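Local coordinates for hypothetical protein (Chlorobium tepidum, PDB 2HR2) that is of unknown function but folds as a TPR-like alpha-alpha superhelix, a scaffold that in relatives often binds peptides or other proteins, at residues L13-A18 against A53-F58; Q19-A24 against D28-N33; A61-A66 against L77-K82; Y86-G91 against K99-A104; P123-V128 against E147-R152. One frame throughout, in Å; residues are numbered along the deposited sequence. Where two conformers were deposited one is given.

How the contacts relate
The five contacts draw on all seven helices of the superhelix; contacts 2 to 5 pair helices that follow each other, and contact 1 skips one. Contacts 1 and 2 share helix 4-24 and touch, their centres about 11 Å apart, with Asn33 lying against Ala14 and Ala18. Contact 3, whose centre is about 5 Å from that of the chain, reaches contact 2 through Leu22 and contact 4 through Ala80, which meets the backbone of Ala104. Phe58 against Leu100 ties contact 1 to contact 4. Contact 5 lies about 26 Å from contact 1 between centres and reaches contact 4 through Ile102 and Val128. No active site is known; the glycerol at Ser103 is probably from crystallisation.

Contact 1. Residues L13-A18 against A53-F58; sequences LALSDA and AGFDAF
Leu15, Phe55 and Phe58 meet through carbon atoms alone, and a sound polar bond beside them is the helical one within segment 13-18, from Asp17 N to Leu13 O at 3.0 Å. Between helix 4-24 and helix 52-69, Leu15 is the side chain that reaches over. Its CG stands anti to the backbone N (chi1 -174°), which carries the CD2 methyl out to both aromatic residues. CD2 lies 3.9 Å from Phe55 CE1, approaching that ring obliquely, and 4.1 Å from Phe58 CB. Phe55 comes from the opposite direction: its CB does not aim at segment 13-18, but the CE1 end of the ring comes in to the methyl. Phe58 crosses Leu15 at about a right angle and offers its CB, while its ring leads off to rest on Glu97 and Leu100 of helix 97-114. The backbones stay well apart here, the closest CA atoms, Leu15 and Phe58, being 8.4 Å from each other, so that side chains alone span the distance. Phe55 also packs edge-to-face with Phe50, and Ala14 lies against Arg36 and Ala37 of helix 27-41. A single methyl against two aromatic side chains therefore gives a contact that is buried, small and wholly dispersive, joining two non-consecutive helices of the superhelix by apolar contact, with no directional bond.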
# COMPACT_ATOMS: atom_id res chain seq x y z
N LEU A 13 10.74 2.68 13.11
CA LEU A 13 11.39 3.88 12.58
C LEU A 13 11.69 3.76 11.09
O LEU A 13 11.62 4.76 10.36
CB LEU A 13 12.66 4.22 13.36
CG LEU A 13 12.43 4.62 14.82
CD1 LEU A 13 13.76 4.80 15.55
CD2 LEU A 13 11.60 5.88 14.93
N ALA A 14 12.02 2.56 10.63
CA ALA A 14 12.27 2.33 9.21
C ALA A 14 10.99 2.59 8.42
O ALA A 14 11.04 3.23 7.37
CB ALA A 14 12.78 0.92 8.98
N LEU A 15 9.86 2.10 8.93
CA LEU A 15 8.57 2.29 8.26
C LEU A 15 8.13 3.75 8.31
O LEU A 15 7.59 4.25 7.32
CB LEU A 15 7.49 1.38 8.84
CG LEU A 15 6.13 1.40 8.10
CD1 LEU A 15 6.27 0.92 6.67
CD2 LEU A 15 5.12 0.54 8.83
N SER A 16 8.32 4.43 9.44
CA SER A 16 7.96 5.84 9.53
C SER A 16 8.76 6.66 8.52
O SER A 16 8.22 7.55 7.88
CB SER A 16 8.17 6.39 10.94
OG SER A 16 7.22 5.84 11.84
N ASP A 17 10.06 6.36 8.40
CA ASP A 17 10.92 7.05 7.43
C ASP A 17 10.38 6.84 6.02
O ASP A 17 10.28 7.79 5.23
CB ASP A 17 12.38 6.56 7.51
CG ASP A 17 13.12 7.06 8.76
OD1 ASP A 17 12.54 7.88 9.50
OD2 ASP A 17 14.28 6.63 8.99
N ALA A 18 10.02 5.60 5.70
CA ALA A 18 9.47 5.26 4.39
C ALA A 18 8.20 6.04 4.10
O ALA A 18 8.03 6.55 3.00
CB ALA A 18 9.19 3.77 4.30
N ALA A 53 1.69 -9.99 10.93
CA ALA A 53 0.76 -9.98 9.81
C ALA A 53 0.38 -8.55 9.42
O ALA A 53 0.46 -8.18 8.24
CB ALA A 53 -0.47 -10.79 10.15
N GLY A 54 -0.02 -7.77 10.41
CA GLY A 54 -0.40 -6.37 10.20
C GLY A 54 0.77 -5.50 9.78
O GLY A 54 0.65 -4.70 8.87
N PHE A 55 1.91 -5.66 10.45
CA PHE A 55 3.09 -4.87 10.14
C PHE A 55 3.58 -5.14 8.72
O PHE A 55 3.91 -4.20 8.00
CB PHE A 55 4.20 -5.15 11.15
CG PHE A 55 5.39 -4.25 10.98
CD1 PHE A 55 5.36 -2.96 11.48
CD2 PHE A 55 6.52 -4.69 10.33
CE1 PHE A 55 6.45 -2.13 11.34
CE2 PHE A 55 7.62 -3.86 10.18
CZ PHE A 55 7.58 -2.58 10.68
N ASP A 56 3.63 -6.41 8.32
CA ASP A 56 4.04 -6.76 6.96
C ASP A 56 3.06 -6.19 5.92
O ASP A 56 3.48 -5.75 4.84
CB ASP A 56 4.20 -8.28 6.79
CG ASP A 56 5.41 -8.84 7.54
OD1 ASP A 56 6.38 -8.09 7.79
OD2 ASP A 56 5.41 -10.05 7.87
N ALA A 57 1.77 -6.17 6.25
CA ALA A 57 0.76 -5.60 5.36
C ALA A 57 1.00 -4.11 5.13
O ALA A 57 0.90 -3.62 4.01
CB ALA A 57 -0.63 -5.82 5.93
N PHE A 58 1.33 -3.39 6.20
CA PHE A 58 1.59 -1.96 6.13
C PHE A 58 2.83 -1.71 5.27
O PHE A 58 2.84 -0.80 4.45
CB PHE A 58 1.80 -1.40 7.54
CG PHE A 58 0.54 -1.28 8.37
CD1 PHE A 58 -0.57 -2.11 8.18
CD2 PHE A 58 0.50 -0.37 9.42
CE1 PHE A 58 -1.70 -2.00 8.97
CE2 PHE A 58 -0.63 -0.24 10.22
CZ PHE A 58 -1.73 -1.06 9.99

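Contact 2. Residues Q19-A24 against D28-N33; sequences QRQLVA and DEAAAN
The helix hairpin formed by helix 4-24 and helix 27-41, the antiparallel pair from which TPR-like superhelices are built, is joined near its turn by Gln21 and Leu22 on one side and Glu29, Ala30 and Asn33 on the other. The short segments run at 159° with their axes 8.1 Å apart, and the CA atoms of Gln21 and Ala30 come within 5.3 Å. Close approach is possible because Ala30 puts only a methyl into the interface. Leu22 CD2 touches that CB at 3.7 Å on the buried side, where Leu22 continues onto Glu65 and Ala66 of helix 52-69. Gln21 CB packs against the same methyl at 3.9 Å, and the rest of its chain runs out extended across the line of Glu29. There the amide passes Glu29 CB, with Gln21 NE2 3.5 Å from it, while the Glu29 carboxylate leads away. The side chain of Asn33 meets Gln21 at about a right angle, yet the two amide groups are nearly coplanar. Asn33 also gives its OD1 to Arg36 NH2, so both ends of its amide are engaged and its rotation is probably fixed. The amide-to-amide hydrogen bond itself runs from Asn33 ND2 to Gln21 OE1 over 2.6 Å, bent to 142° at the hydrogen, with the donor tilted 24° from the carbonyl plane of Gln21.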
# COMPACT_ATOMS: atom_id res chain seq x y z
N GLN A 19 7.32 6.15 5.09
CA GLN A 19 6.07 6.88 4.93
C GLN A 19 6.28 8.37 4.65
O GLN A 19 5.54 8.94 3.83
CB GLN A 19 5.16 6.65 6.13
CG GLN A 19 4.62 5.22 6.17
CD GLN A 19 4.02 4.84 7.51
OE1 GLN A 19 4.06 5.62 8.47
NE2 GLN A 19 3.48 3.63 7.59
N ARG A 20 7.26 9.00 5.29
CA ARG A 20 7.56 10.41 5.03
C ARG A 20 8.15 10.55 3.62
O ARG A 20 7.88 11.52 2.92
CB ARG A 20 8.53 11.00 6.06
CG ARG A 20 7.99 11.00 7.48
CD ARG A 20 8.69 12.03 8.37
NE ARG A 20 10.15 11.91 8.35
CZ ARG A 20 10.85 11.01 9.04
NH1 ARG A 20 10.26 10.09 9.80
NH2 ARG A 20 12.17 11.01 8.94
N GLN A 21 8.96 9.57 3.23
CA GLN A 21 9.59 9.57 1.91
C GLN A 21 8.56 9.41 0.78
O GLN A 21 8.72 10.00 -0.28
CB GLN A 21 10.68 8.50 1.86
CG GLN A 21 11.89 8.89 2.69
CD GLN A 21 12.86 7.75 2.96
OE1 GLN A 21 12.50 6.57 2.99
NE2 GLN A 21 14.12 8.12 3.18
N LEU A 22 7.51 8.63 1.01
CA LEU A 22 6.44 8.48 0.01
C LEU A 22 5.78 9.82 -0.23
O LEU A 22 5.56 10.22 -1.36
CB LEU A 22 5.38 7.46 0.45
CG LEU A 22 5.75 5.98 0.46
CD1 LEU A 22 4.67 5.15 1.16
CD2 LEU A 22 6.00 5.45 -0.95
N VAL A 23 5.46 10.53 0.85
CA VAL A 23 4.85 11.86 0.76
C VAL A 23 5.76 12.82 -0.01
O VAL A 23 5.28 13.64 -0.79
CB VAL A 23 4.56 12.44 2.18
CG1 VAL A 23 4.29 13.95 2.15
CG2 VAL A 23 3.39 11.69 2.82
N ALA A 24 7.07 12.72 0.21
CA ALA A 24 8.05 13.59 -0.44
C ALA A 24 8.40 13.18 -1.87
O ALA A 24 9.12 13.89 -2.55
CB ALA A 24 9.32 13.64 0.39
N ASP A 28 12.49 5.70 -4.41
CA ASP A 28 13.63 4.78 -4.32
C ASP A 28 13.98 4.50 -2.86
O ASP A 28 14.16 3.35 -2.46
CB ASP A 28 14.88 5.38 -5.00
CG ASP A 28 14.78 5.43 -6.52
OD1 ASP A 28 14.37 4.42 -7.14
OD2 ASP A 28 15.15 6.46 -7.11
N GLU A 29 14.06 5.57 -2.06
CA GLU A 29 14.40 5.45 -0.64
C GLU A 29 13.28 4.78 0.14
O GLU A 29 13.53 3.97 1.03
CB GLU A 29 14.73 6.81 0.01
CG GLU A 29 16.02 7.48 -0.47
CD GLU A 29 15.94 8.04 -1.89
OE1 GLU A 29 14.85 7.96 -2.51
OE2 GLU A 29 16.97 8.57 -2.38
N ALA A 30 12.05 5.14 -0.19
CA ALA A 30 10.88 4.58 0.48
C ALA A 30 10.79 3.07 0.29
O ALA A 30 10.49 2.34 1.23
CB ALA A 30 9.61 5.25 -0.05
N ALA A 31 11.04 2.61 -0.93
CA ALA A 31 11.01 1.19 -1.23
C ALA A 31 12.06 0.46 -0.41
O ALA A 31 11.78 -0.58 0.18
CB ALA A 31 11.22 0.94 -2.70
N ALA A 32 13.27 1.01 -0.37
CA ALA A 32 14.37 0.42 0.39
C ALA A 32 14.04 0.33 1.88
O ALA A 32 14.29 -0.70 2.51
CB ALA A 32 15.64 1.22 0.18
N ASN A 33 13.47 1.40 2.44
CA ASN A 33 13.10 1.41 3.86
C ASN A 33 11.95 0.46 4.22
O ASN A 33 11.92 -0.05 5.34
CB ASN A 33 12.77 2.82 4.35
CG ASN A 33 14.01 3.63 4.67
OD1 ASN A 33 15.02 3.10 5.11
ND2 ASN A 33 13.92 4.94 4.49

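Contact 3. Residues A61-A66 against L77-K82; sequences AGLAEA and LHSADK
Ala64 and Ser79 point toward each other's helices, and around this pair Leu63 and Ala80 lie alongside, so the interface is made mainly by short side chains set between the two backbones. The CB of Ala64 enters beside Ala80, 3.8 Å from Ala80 CB and 3.7 Å from Ala80 N, resting as much on main chain as on side chain. Ser79 sends its own CB the other way, past Ala64, the two CB atoms being 4.1 Å apart. Its hydroxyl is turned anti to the backbone N (chi1 -172°), which lays OG against the flank of Leu63, 3.5 Å from Leu63 CB, with CG and CD2 of the same leucine close by. That polar atom is not stranded among carbons: OG is hydrogen-bonded to the carbonyl oxygen of His60, just before segment 61-66, and so ties the side chain of one helix to the backbone of the other. The longer branches of Leu63 go on to Ala31, Cys34, Arg35 and Met38 of helix 27-41, while Ala64 also meets Ser107 of helix 97-114. With alanine and serine at the closest point, the axes of the short segments approach to 7.8 Å at 156°, and the CA atoms of Ala64 and Ser79 come within 5.2 Å. Small residues where paired helices come closest are a feature of TPR motifs. The chemistry here implies a buried, close-packed antiparallel seam in which small side chains allow the close spacing and the one hydroxyl is satisfied by a helix carbonyl.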
# COMPACT_ATOMS: atom_id res chain seq x y z
N ALA A 61 1.99 -2.33 1.57
CA ALA A 61 1.17 -1.26 1.03
C ALA A 61 2.08 -0.10 0.63
O ALA A 61 1.99 0.42 -0.49
CB ALA A 61 0.15 -0.79 2.05
N GLY A 62 2.95 0.29 1.55
CA GLY A 62 3.91 1.36 1.31
C GLY A 62 4.84 1.02 0.15
O GLY A 62 5.11 1.87 -0.70
N LEU A 63 5.31 -0.22 0.11
CA LEU A 63 6.21 -0.67 -0.95
C LEU A 63 5.52 -0.62 -2.31
O LEU A 63 6.13 -0.20 -3.29
CB LEU A 63 6.72 -2.09 -0.66
CG LEU A 63 7.66 -2.75 -1.68
CD1 LEU A 63 8.88 -1.89 -1.99
CD2 LEU A 63 8.11 -4.10 -1.17
N ALA A 64 4.26 -1.03 -2.35
CA ALA A 64 3.48 -1.01 -3.59
C ALA A 64 3.32 0.41 -4.12
O ALA A 64 3.43 0.64 -5.32
CB ALA A 64 2.12 -1.65 -3.37
N GLU A 65 3.06 1.36 -3.22
CA GLU A 65 2.92 2.76 -3.61
C GLU A 65 4.23 3.30 -4.19
O GLU A 65 4.22 4.02 -5.18
CB GLU A 65 2.50 3.63 -2.41
CG GLU A 65 2.43 5.13 -2.72
CD GLU A 65 1.98 6.00 -1.53
OE1 GLU A 65 1.48 5.45 -0.51
OE2 GLU A 65 2.14 7.24 -1.64
N ALA A 66 5.35 2.96 -3.55
CA ALA A 66 6.66 3.41 -4.01
C ALA A 66 7.00 2.83 -5.38
O ALA A 66 7.44 3.56 -6.28
CB ALA A 66 7.74 3.02 -3.01
N LEU A 77 2.59 -4.73 -8.30
CA LEU A 77 1.42 -5.59 -8.28
C LEU A 77 1.55 -6.69 -7.23
O LEU A 77 0.61 -6.94 -6.48
CB LEU A 77 1.21 -6.22 -9.67
CG LEU A 77 0.02 -7.16 -9.85
CD1 LEU A 77 -1.28 -6.49 -9.44
CD2 LEU A 77 -0.06 -7.62 -11.28
N HIS A 78 2.72 -7.33 -7.19
CA HIS A 78 2.95 -8.41 -6.23
C HIS A 78 2.96 -7.93 -4.79
O HIS A 78 2.45 -8.61 -3.90
CB HIS A 78 4.16 -9.26 -6.61
CG HIS A 78 3.85 -10.24 -7.70
ND1 HIS A 78 3.35 -11.50 -7.44
CD2 HIS A 78 3.89 -10.13 -9.05
CE1 HIS A 78 3.13 -12.13 -8.58
NE2 HIS A 78 3.45 -11.32 -9.57
N SER A 79 3.50 -6.74 -4.55
CA SER A 79 3.52 -6.19 -3.21
C SER A 79 2.11 -5.82 -2.77
O SER A 79 1.72 -6.10 -1.64
CB SER A 79 4.45 -4.98 -3.13
OG SER A 79 4.60 -4.57 -1.79
N ALA A 80 1.33 -5.21 -3.67
CA ALA A 80 -0.05 -4.85 -3.36
C ALA A 80 -0.90 -6.09 -3.05
O ALA A 80 -1.70 -6.08 -2.12
CB ALA A 80 -0.66 -4.05 -4.49
N ASP A 81 -0.71 -7.17 -3.83
CA ASP A 81 -1.45 -8.41 -3.59
C ASP A 81 -1.16 -8.99 -2.20
O ASP A 81 -2.06 -9.50 -1.55
CB ASP A 81 -1.13 -9.46 -4.66
CG ASP A 81 -1.72 -9.12 -6.02
OD1 ASP A 81 -2.62 -8.25 -6.08
OD2 ASP A 81 -1.29 -9.73 -7.02
N LYS A 82 0.10 -8.92 -1.77
CA LYS A 82 0.47 -9.41 -0.44
C LYS A 82 -0.20 -8.58 0.66
O LYS A 82 -0.60 -9.12 1.69
CB LYS A 82 1.99 -9.52 -0.26
CG LYS A 82 2.60 -10.70 -1.05
CD LYS A 82 4.07 -10.96 -0.71

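Contact 4. Residues Y86-G91 against K99-A104; sequences YFNRRG and KLWISA
Phe87 opens the contact and lies nearly parallel to the indole of Trp101, slid past it rather than stacked. Their planes are 14° apart, and the centroids of the Phe87 ring and the five-membered ring of Trp101 are 5.0 Å apart, so the rings barely overlap. Each instead receives an aliphatic carbon over one face: Phe87 CB sits 3.5 Å from the centroid of the five-membered ring of Trp101, only 4° off its normal, and Trp101 CA stands 3.9 Å from the centroid of the Phe87 ring. This reciprocal CH-pi pair depends on Trp101 holding CG anti to its own backbone N (chi1 -168°), which turns the indole against Phe87 CB and on toward Asn88 and Gly91. At its far end Phe87 CZ reaches Leu100 CB at 4.0 Å. The carbonyl oxygen of Phe87 also lies over the six-membered part of the indole, 3.5 Å from Trp101 CZ2. Next along the chain, Asn88 starts away from the partner helix but bends its amide back, its side chain crossing that of Trp101 at about a right angle; OD1 comes 3.6 Å from Trp101 NE1, an approach rather than a hydrogen bond. Gly91 brings its carbonyl carbon to 3.7 Å from Trp101 CZ3. A leucine in place of Trp101 would probably leave Phe87 CB and the Gly91 backbone without the flat surface they rest on. Trp101 also packs on Leu84, and Leu100 on Phe58 of helix 52-69. Successive antiparallel helices packed in this way, here helix 73-90 and helix 97-114, are what builds a TPR-like alpha-alpha superhelix.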
# COMPACT_ATOMS: atom_id res chain seq x y z
N TYR A 86 -3.97 -9.73 3.34
CA TYR A 86 -4.23 -9.45 4.75
C TYR A 86 -5.49 -8.61 4.95
O TYR A 86 -6.35 -8.95 5.76
CB TYR A 86 -3.03 -8.74 5.39
CG TYR A 86 -3.26 -8.32 6.83
CD1 TYR A 86 -3.13 -9.23 7.87
CD2 TYR A 86 -3.60 -7.00 7.15
CE1 TYR A 86 -3.34 -8.85 9.19
CE2 TYR A 86 -3.82 -6.61 8.46
CZ TYR A 86 -3.68 -7.54 9.48
OH TYR A 86 -3.88 -7.17 10.79
N PHE A 87 -5.60 -7.50 4.21
CA PHE A 87 -6.74 -6.59 4.37
C PHE A 87 -8.10 -7.22 4.03
O PHE A 87 -9.10 -6.90 4.67
CB PHE A 87 -6.56 -5.30 3.57
CG PHE A 87 -5.44 -4.42 4.07
CD1 PHE A 87 -5.46 -3.93 5.36
CD2 PHE A 87 -4.41 -4.04 3.23
CE1 PHE A 87 -4.44 -3.10 5.82
CE2 PHE A 87 -3.39 -3.21 3.68
CZ PHE A 87 -3.41 -2.74 4.97
N ASN A 88 -8.15 -8.11 3.05
CA ASN A 88 -9.40 -8.77 2.71
C ASN A 88 -9.85 -9.73 3.82
O ASN A 88 -11.05 -9.94 4.00
CB ASN A 88 -9.31 -9.49 1.36
CG ASN A 88 -9.15 -8.52 0.18
OD1 ASN A 88 -9.35 -7.31 0.31
ND2 ASN A 88 -8.79 -9.07 -0.97
N ARG A 89 -8.90 -10.27 4.57
CA ARG A 89 -9.20 -11.19 5.67
C ARG A 89 -9.45 -10.47 7.00
O ARG A 89 -10.52 -10.62 7.59
CB ARG A 89 -8.07 -12.21 5.85
N ARG A 90 -8.48 -9.67 7.46
CA ARG A 90 -8.56 -9.00 8.77
C ARG A 90 -8.60 -7.46 8.73
O ARG A 90 -8.37 -6.82 9.75
CB ARG A 90 -7.38 -9.44 9.66
CG ARG A 90 -7.32 -10.95 9.97
CD ARG A 90 -6.17 -11.29 10.92
N GLY A 91 -8.92 -6.87 7.58
CA GLY A 91 -8.92 -5.41 7.46
C GLY A 91 -10.16 -4.73 8.00
O GLY A 91 -11.26 -5.28 7.94
N LYS A 99 -6.84 3.50 5.50
CA LYS A 99 -6.14 4.37 4.56
C LYS A 99 -5.11 3.58 3.76
O LYS A 99 -4.93 3.81 2.56
CB LYS A 99 -5.47 5.54 5.30
CG LYS A 99 -6.47 6.48 5.94
CD LYS A 99 -5.82 7.71 6.55
CE LYS A 99 -4.97 7.41 7.77
NZ LYS A 99 -4.39 8.67 8.30
N LEU A 100 -4.43 2.64 4.42
CA LEU A 100 -3.46 1.78 3.74
C LEU A 100 -4.15 0.72 2.87
O LEU A 100 -3.59 0.30 1.86
CB LEU A 100 -2.49 1.14 4.73
CG LEU A 100 -1.53 2.11 5.45
CD1 LEU A 100 -0.71 1.39 6.51
CD2 LEU A 100 -0.61 2.80 4.45
N TRP A 101 -5.35 0.29 3.26
CA TRP A 101 -6.12 -0.67 2.47
C TRP A 101 -6.43 -0.01 1.12
O TRP A 101 -6.13 -0.57 0.07
CB TRP A 101 -7.44 -1.02 3.17
CG TRP A 101 -8.19 -2.21 2.61
CD1 TRP A 101 -8.00 -2.84 1.41
CD2 TRP A 101 -9.34 -2.83 3.20
NE1 TRP A 101 -8.92 -3.85 1.25
CE2 TRP A 101 -9.76 -3.86 2.33
CE3 TRP A 101 -10.05 -2.63 4.40
CZ2 TRP A 101 -10.84 -4.68 2.61
CZ3 TRP A 101 -11.12 -3.46 4.68
CH2 TRP A 101 -11.51 -4.47 3.79
N ILE A 102 -7.02 1.19 1.18
CA ILE A 102 -7.38 1.94 -0.02
C ILE A 102 -6.15 2.18 -0.89
O ILE A 102 -6.22 2.04 -2.11
CB ILE A 102 -8.07 3.29 0.35
CG1 ILE A 102 -9.44 3.03 0.98
CG2 ILE A 102 -8.25 4.18 -0.90
CD1 ILE A 102 -10.13 4.26 1.52
N SER A 103 -5.04 2.53 -0.26
CA SER A 103 -3.77 2.74 -0.96
C SER A 103 -3.35 1.50 -1.76
O SER A 103 -2.95 1.61 -2.92
CB SER A 103 -2.68 3.10 0.05
OG SER A 103 -1.39 3.14 -0.56
N ALA A 104 -3.44 0.33 -1.14
CA ALA A 104 -3.07 -0.92 -1.78
C ALA A 104 -3.95 -1.25 -2.99
O ALA A 104 -3.46 -1.75 -4.00
CB ALA A 104 -3.11 -2.06 -0.78

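Contact 5. Residues P123-V128 against E147-R152; sequences PEFKKV and EVAIDR
Segments 123-128 and 147-152 run antiparallel at 145° with axes 9.1 Å apart, and their backbones come closest at Phe125 and Ala149, whose CA atoms are 5.0 Å from each other. Phe125 carries the contact. Its CG lies beside the backbone N (chi1 -78°), which spreads the ring across one turn of helix 142-157. One side of the ring rests on the alanine: Phe125 CD1 is 3.6 Å from Ala149 CA, reached obliquely, and 3.8 Å from Ala149 CB. Farther out, Phe125 CE1 meets the CG1 methyl of Val148 at 4.1 Å. Arg152, one turn on, places its CB over a face of the ring, 4.3 Å from the ring centroid and 23° off the normal, a CH-pi contact displaced toward the rim, and its CG follows on near CZ. Beyond that the arginine chain bends away, and its NE forms a salt bridge with Asp113 OD2 of helix 97-114, while CB and CG lie against the rim of the ring. Phe125 also touches Ala109 and Val148 touches Tyr106, both of helix 97-114. Cutting Phe125 back to an alanine would probably open a gap beside Ala149 and leave the stem of Arg152 without the surface it lies on. Hydrophobic contact thus holds together helices 118-134 and 142-157, the antiparallel pair at the C-terminal end of the TPR-like superhelix, with the charged end of Arg152 directed to a third helix.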
# COMPACT_ATOMS: atom_id res chain seq x y z
N PRO A 123 -12.32 -2.35 -12.92
CA PRO A 123 -13.06 -2.63 -11.69
C PRO A 123 -12.32 -2.24 -10.40
O PRO A 123 -12.97 -1.91 -9.42
CB PRO A 123 -13.33 -4.14 -11.75
CG PRO A 123 -12.46 -4.66 -12.82
CD PRO A 123 -12.19 -3.55 -13.76
N GLU A 124 -10.98 -2.28 -10.40
CA GLU A 124 -10.21 -1.87 -9.22
C GLU A 124 -10.30 -0.36 -9.00
O GLU A 124 -10.38 0.08 -7.86
CB GLU A 124 -8.75 -2.32 -9.30
CG GLU A 124 -8.58 -3.80 -9.02
CD GLU A 124 -8.69 -4.15 -7.53
OE1 GLU A 124 -8.00 -3.51 -6.71
OE2 GLU A 124 -9.42 -5.10 -7.18
N PHE A 125 -10.27 0.42 -10.08
CA PHE A 125 -10.44 1.88 -9.96
C PHE A 125 -11.82 2.22 -9.42
O PHE A 125 -11.97 3.16 -8.65
CB PHE A 125 -10.21 2.61 -11.29
CG PHE A 125 -8.76 2.78 -11.66
CD1 PHE A 125 -7.93 3.58 -10.90
CD2 PHE A 125 -8.25 2.18 -12.80
CE1 PHE A 125 -6.60 3.76 -11.25
CE2 PHE A 125 -6.92 2.35 -13.15
CZ PHE A 125 -6.09 3.15 -12.37
N LYS A 126 -12.84 1.46 -9.84
CA LYS A 126 -14.20 1.64 -9.34
C LYS A 126 -14.23 1.33 -7.84
O LYS A 126 -14.87 2.04 -7.07
CB LYS A 126 -15.19 0.74 -10.09
CG LYS A 126 -16.67 1.04 -9.81
CD LYS A 126 -17.62 0.07 -10.54
N LYS A 127 -13.52 0.27 -7.44
CA LYS A 127 -13.46 -0.16 -6.04
C LYS A 127 -12.82 0.92 -5.15
O LYS A 127 -13.23 1.09 -4.01
CB LYS A 127 -12.68 -1.49 -5.93
CG LYS A 127 -12.59 -2.13 -4.53
CD LYS A 127 -13.92 -2.71 -4.05
CE LYS A 127 -13.77 -3.32 -2.65
NZ LYS A 127 -15.04 -3.89 -2.12
N VAL A 128 -11.82 1.63 -5.68
CA VAL A 128 -11.17 2.70 -4.94
C VAL A 128 -12.20 3.79 -4.61
O VAL A 128 -12.28 4.24 -3.46
CB VAL A 128 -9.97 3.32 -5.71
CG1 VAL A 128 -9.45 4.57 -5.00
CG2 VAL A 128 -8.84 2.32 -5.85
N GLU A 147 -9.74 11.36 -9.12
CA GLU A 147 -9.58 11.96 -10.44
C GLU A 147 -8.85 11.00 -11.39
O GLU A 147 -9.25 10.86 -12.55
CB GLU A 147 -8.87 13.31 -10.36
CG GLU A 147 -8.51 13.87 -11.72
CD GLU A 147 -8.19 15.34 -11.68
OE1 GLU A 147 -9.09 16.11 -11.29
OE2 GLU A 147 -7.07 15.72 -12.06
N VAL A 148 -7.80 10.36 -10.91
CA VAL A 148 -7.09 9.38 -11.72
C VAL A 148 -8.04 8.24 -12.08
O VAL A 148 -8.12 7.84 -13.24
CB VAL A 148 -5.84 8.84 -10.98
CG1 VAL A 148 -5.29 7.59 -11.66
CG2 VAL A 148 -4.78 9.92 -10.90
N ALA A 149 -8.77 7.75 -11.09
CA ALA A 149 -9.70 6.65 -11.29
C ALA A 149 -10.74 6.95 -12.35
O ALA A 149 -10.97 6.13 -13.24
CB ALA A 149 -10.41 6.33 -9.97
N ILE A 150 -11.35 8.13 -12.28
CA ILE A 150 -12.40 8.49 -13.22
C ILE A 150 -11.86 8.76 -14.62
O ILE A 150 -12.50 8.40 -15.61
CB ILE A 150 -13.29 9.66 -12.68
CG1 ILE A 150 -14.72 9.55 -13.20
CG2 ILE A 150 -12.69 11.03 -12.98
CD1 ILE A 150 -15.54 8.49 -12.48
N ASP A 151 -10.68 9.37 -14.72
CA ASP A 151 -10.07 9.65 -16.02
C ASP A 151 -9.67 8.36 -16.73
O ASP A 151 -9.90 8.22 -17.93
CB ASP A 151 -8.87 10.59 -15.90
CG ASP A 151 -9.27 12.00 -15.48
OD1 ASP A 151 -10.48 12.32 -15.48
OD2 ASP A 151 -8.36 12.80 -15.15
N ARG A 152 -9.09 7.41 -15.99
CA ARG A 152 -8.68 6.13 -16.55
C ARG A 152 -9.88 5.25 -16.95
O ARG A 152 -9.87 4.64 -18.02
CB ARG A 152 -7.78 5.38 -15.56
CG ARG A 152 -6.38 5.99 -15.35
CD ARG A 152 -5.62 6.21 -16.66
NE ARG A 152 -5.59 5.01 -17.49
CZ ARG A 152 -5.19 4.96 -18.75
NH1 ARG A 152 -4.78 6.04 -19.40
NH2 ARG A 152 -5.21 3.80 -19.39